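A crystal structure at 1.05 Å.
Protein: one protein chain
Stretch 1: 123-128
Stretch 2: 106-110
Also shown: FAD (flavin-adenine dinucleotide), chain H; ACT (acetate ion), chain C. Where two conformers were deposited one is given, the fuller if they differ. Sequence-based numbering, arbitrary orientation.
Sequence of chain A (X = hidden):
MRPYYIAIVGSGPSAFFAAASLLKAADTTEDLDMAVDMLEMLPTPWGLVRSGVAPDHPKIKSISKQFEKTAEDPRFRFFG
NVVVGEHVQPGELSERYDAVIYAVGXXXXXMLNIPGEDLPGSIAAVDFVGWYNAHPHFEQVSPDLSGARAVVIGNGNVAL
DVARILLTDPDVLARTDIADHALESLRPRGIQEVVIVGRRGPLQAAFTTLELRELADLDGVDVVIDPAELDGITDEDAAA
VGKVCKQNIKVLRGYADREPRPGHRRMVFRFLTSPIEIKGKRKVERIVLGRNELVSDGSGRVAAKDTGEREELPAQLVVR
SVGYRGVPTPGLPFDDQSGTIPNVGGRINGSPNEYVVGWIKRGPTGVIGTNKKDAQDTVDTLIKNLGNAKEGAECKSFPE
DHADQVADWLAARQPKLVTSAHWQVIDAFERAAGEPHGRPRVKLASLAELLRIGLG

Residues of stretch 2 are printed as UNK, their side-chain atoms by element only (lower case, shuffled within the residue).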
# COMPACT_ATOMS: atom_id res chain seq x y z
N ILE A 123 -16.27 1.90 -3.82
CA ILE A 123 -15.02 2.51 -3.40
C ILE A 123 -13.86 1.62 -3.79
O ILE A 123 -14.05 0.49 -4.18
CB ILE A 123 -15.02 2.78 -1.86
CG1 ILE A 123 -15.08 1.48 -1.06
CG2 ILE A 123 -16.13 3.71 -1.49
CD1 ILE A 123 -15.03 1.70 0.44
N ALA A 124 -12.65 2.17 -3.68
CA ALA A 124 -11.45 1.40 -3.88
C ALA A 124 -10.94 0.85 -2.57
O ALA A 124 -11.16 1.41 -1.51
CB ALA A 124 -10.34 2.25 -4.51
N ALA A 125 -10.21 -0.24 -2.66
CA ALA A 125 -9.52 -0.73 -1.50
C ALA A 125 -8.57 0.30 -0.93
O ALA A 125 -8.40 0.39 0.28
CB ALA A 125 -8.80 -2.05 -1.79
N VAL A 126 -7.92 1.08 -1.80
CA VAL A 126 -7.05 2.15 -1.28
C VAL A 126 -7.81 2.96 -0.20
O VAL A 126 -7.29 3.25 0.87
CB VAL A 126 -6.58 3.08 -2.40
CG1 VAL A 126 -5.73 4.19 -1.84
CG2 VAL A 126 -5.79 2.28 -3.43
N ASP A 127 -9.01 3.39 -0.54
CA ASP A 127 -9.78 4.23 0.35
C ASP A 127 -10.33 3.45 1.55
O ASP A 127 -10.39 4.00 2.63
CB ASP A 127 -10.91 4.94 -0.37
CG ASP A 127 -10.44 5.82 -1.49
OD1 ASP A 127 -9.83 5.31 -2.47
OD2 ASP A 127 -10.69 7.04 -1.48
N PHE A 128 -10.74 2.20 1.37
CA PHE A 128 -11.25 1.42 2.48
C PHE A 128 -10.16 1.09 3.49
O PHE A 128 -10.35 1.25 4.69
CB PHE A 128 -11.92 0.14 1.94
CG PHE A 128 -12.58 -0.66 3.02
CD1 PHE A 128 -13.65 -0.16 3.71
CD2 PHE A 128 -12.15 -1.94 3.32
CE1 PHE A 128 -14.26 -0.91 4.72
CE2 PHE A 128 -12.77 -2.66 4.31
CZ PHE A 128 -13.79 -2.13 5.00
N UNK A 106 2.46 4.51 -4.21
CA UNK A 106 1.31 4.58 -5.09
C UNK A 106 0.15 5.05 -4.24
O UNK A 106 -0.42 4.29 -3.45
c UNK A 106 1.04 3.19 -5.72
N UNK A 107 -0.19 6.33 -4.35
CA UNK A 107 -1.13 6.96 -3.42
C UNK A 107 -2.59 6.92 -3.83
O UNK A 107 -3.44 7.30 -3.03
n UNK A 107 1.72 6.92 -1.05
o UNK A 107 -0.14 7.93 -0.31
c UNK A 107 0.72 7.76 -1.18
c UNK A 107 -0.69 8.39 -3.16
c UNK A 107 0.65 8.53 -2.47
N UNK A 108 -2.88 6.45 -5.03
CA UNK A 108 -4.25 6.38 -5.51
C UNK A 108 -4.56 4.95 -5.94
O UNK A 108 -3.87 4.01 -5.60
c UNK A 108 -4.45 7.39 -6.63
o UNK A 108 -5.80 7.51 -7.00
N UNK A 109 -5.67 4.80 -6.65
CA UNK A 109 -6.23 3.50 -7.00
C UNK A 109 -6.42 3.35 -8.50
O UNK A 109 -6.67 4.30 -9.23
o UNK A 109 -9.51 3.89 -7.67
o UNK A 109 -8.60 5.43 -6.44
c UNK A 109 -7.62 3.29 -6.37
c UNK A 109 -8.66 4.26 -6.86
N UNK A 110 -6.36 2.10 -8.94
CA UNK A 110 -6.83 1.74 -10.27
C UNK A 110 -8.35 1.61 -10.25
O UNK A 110 -8.96 1.06 -9.34
c UNK A 110 -4.72 0.50 -10.96
c UNK A 110 -6.21 0.43 -10.72
c UNK A 110 -4.15 -0.71 -11.63
c UNK A 110 -5.51 -1.66 -13.48
n UNK A 110 -5.78 -1.65 -14.78
n UNK A 110 -4.60 -0.82 -13.01
n UNK A 110 -6.21 -2.45 -12.70
PA FAD H . 4.85 3.29 0.66
O1A FAD H . 3.51 3.57 0.10
O2A FAD H . 5.00 2.31 1.76
O5B FAD H . 5.49 4.67 1.19
C5B FAD H . 5.33 5.87 0.42
C4B FAD H . 5.49 7.03 1.39
O4B FAD H . 5.64 8.21 0.61
C3B FAD H . 4.28 7.24 2.31
O3B FAD H . 4.66 7.41 3.66
C2B FAD H . 3.64 8.47 1.72
O2B FAD H . 2.84 9.23 2.61
C1B FAD H . 4.86 9.23 1.19
N9A FAD H . 4.56 10.22 0.17
C8A FAD H . 3.79 10.02 -0.95
N7A FAD H . 3.73 11.11 -1.71
C5A FAD H . 4.46 12.06 -1.02
C6A FAD H . 4.74 13.40 -1.32
N6A FAD H . 4.34 14.02 -2.42
N1A FAD H . 5.51 14.08 -0.42
C2A FAD H . 5.98 13.44 0.68
N3A FAD H . 5.75 12.16 1.02
C4A FAD H . 4.99 11.51 0.13
N1 FAD H . 3.84 -6.25 2.35
C2 FAD H . 4.22 -7.23 3.21
O2 FAD H . 5.36 -7.65 3.21
N3 FAD H . 3.28 -7.76 4.08
C4 FAD H . 2.00 -7.30 4.19
O4 FAD H . 1.21 -7.80 5.03
C4X FAD H . 1.63 -6.26 3.33
N5 FAD H . 0.36 -5.73 3.40
C5X FAD H . -0.00 -4.73 2.52
C6 FAD H . -1.28 -4.22 2.56
C7 FAD H . -1.72 -3.27 1.65
C7M FAD H . -3.11 -2.72 1.75
C8 FAD H . -0.81 -2.81 0.69
C8M FAD H . -1.24 -1.80 -0.33
C9 FAD H . 0.49 -3.30 0.65
C9A FAD H . 0.91 -4.27 1.56
N10 FAD H . 2.21 -4.79 1.53
C10 FAD H . 2.57 -5.77 2.42
C1' FAD H . 3.24 -4.29 0.57
C2' FAD H . 4.01 -3.11 1.14
O2' FAD H . 3.08 -2.21 1.71
C3' FAD H . 4.81 -2.42 0.02
O3' FAD H . 5.77 -3.31 -0.53
C4' FAD H . 5.65 -1.22 0.46
O4' FAD H . 5.01 -0.49 1.51
C5' FAD H . 5.93 -0.30 -0.72
O5' FAD H . 6.88 0.66 -0.24
P FAD H . 7.11 2.10 -0.85
O1P FAD H . 8.20 2.67 -0.03
O2P FAD H . 7.28 2.08 -2.34
O3P FAD H . 5.75 2.89 -0.62
C ACT C . -9.03 -1.91 -15.04
O ACT C . -8.27 -2.80 -15.60
OXT ACT C . -9.62 -1.04 -15.75
CH3 ACT C . -9.21 -1.89 -13.57
O HOH W 1 -7.81 6.22 -3.91
O HOH W 2 -10.97 6.31 -5.13

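Position 106 carries a single side-chain carbon, bonded to CA and bearing nothing further. It lies out of reach of the first stretch, with its nearest approach at 7.3 Å between that carbon and CG2 of Val126. One carbon and no other side-chain atom is alanine, Ala106.

At position 107 the side chain has three carbons in a row, the third carrying one oxygen and one nitrogen: an unbranched chain ending in a carboxamide. Its CA-to-CB bond points away from stretch 1, so the contact is left to the backbone, whose O lies 4.0 Å from CG1 of Val126. Two carbons before the oxygen- and nitrogen-bearing one distinguish glutamine from asparagine, and the residue is Gln107. Its chain is folded, with chi1 and chi2 both m, and NE2 comes within 3.7 Å of C2B of the FAD.

Position 108 has one carbon followed by one oxygen, a short hydroxymethyl group. It too points away from stretch 1, in the t rotamer, while the backbone O on the other side approaches CG2 of Val126 at 3.4 Å. A lone carbon with a terminal oxygen is serine, Ser108.

Position 109 shows two carbons, the second forking into two oxygens, and its CA-to-CB bond is directed toward stretch 1. CB packs against CB of Ala124 at 3.5 Å and CG2 of Val126 at 3.6 Å. A carboxylate one carbon from CA identifies aspartate, Asp109, with chi1 in p. Its OD2 lies 4.2 Å from OD1 of Asp127, a pairing of like charges.

The side chain at position 110 runs through three carbons to a nitrogen, then to a carbon bearing two further nitrogens, the planar guanidinium of arginine. The end of Arg110 leads away from stretch 1, and NH2 donates a hydrogen bond of 2.9 Å to O of the acetate, which sits at the guanidinium edge near its plane.

No direct hydrogen bond joins the stretches. Val126 and Ala124 instead supply a small apolar surface where the first helical turn begins, Ala124 being the N-cap and its O accepting from N of Phe128 at 3.0 Å. Against this surface lie the Asp109 CB and the backbone of Gln107 and Ser108. Water 1 lies 2.8 Å from Asp109 OD2 and 2.6 Å from Asp127 OD1, and water 2 lies 2.8 Å and 3.1 Å from the same two atoms. Both waters are thus within hydrogen-bonding distance of the two acidic groups, which sit beside a contact made largely by the Ala124 and Val126 methyls.

Stretch 2 106-110: AQSDR
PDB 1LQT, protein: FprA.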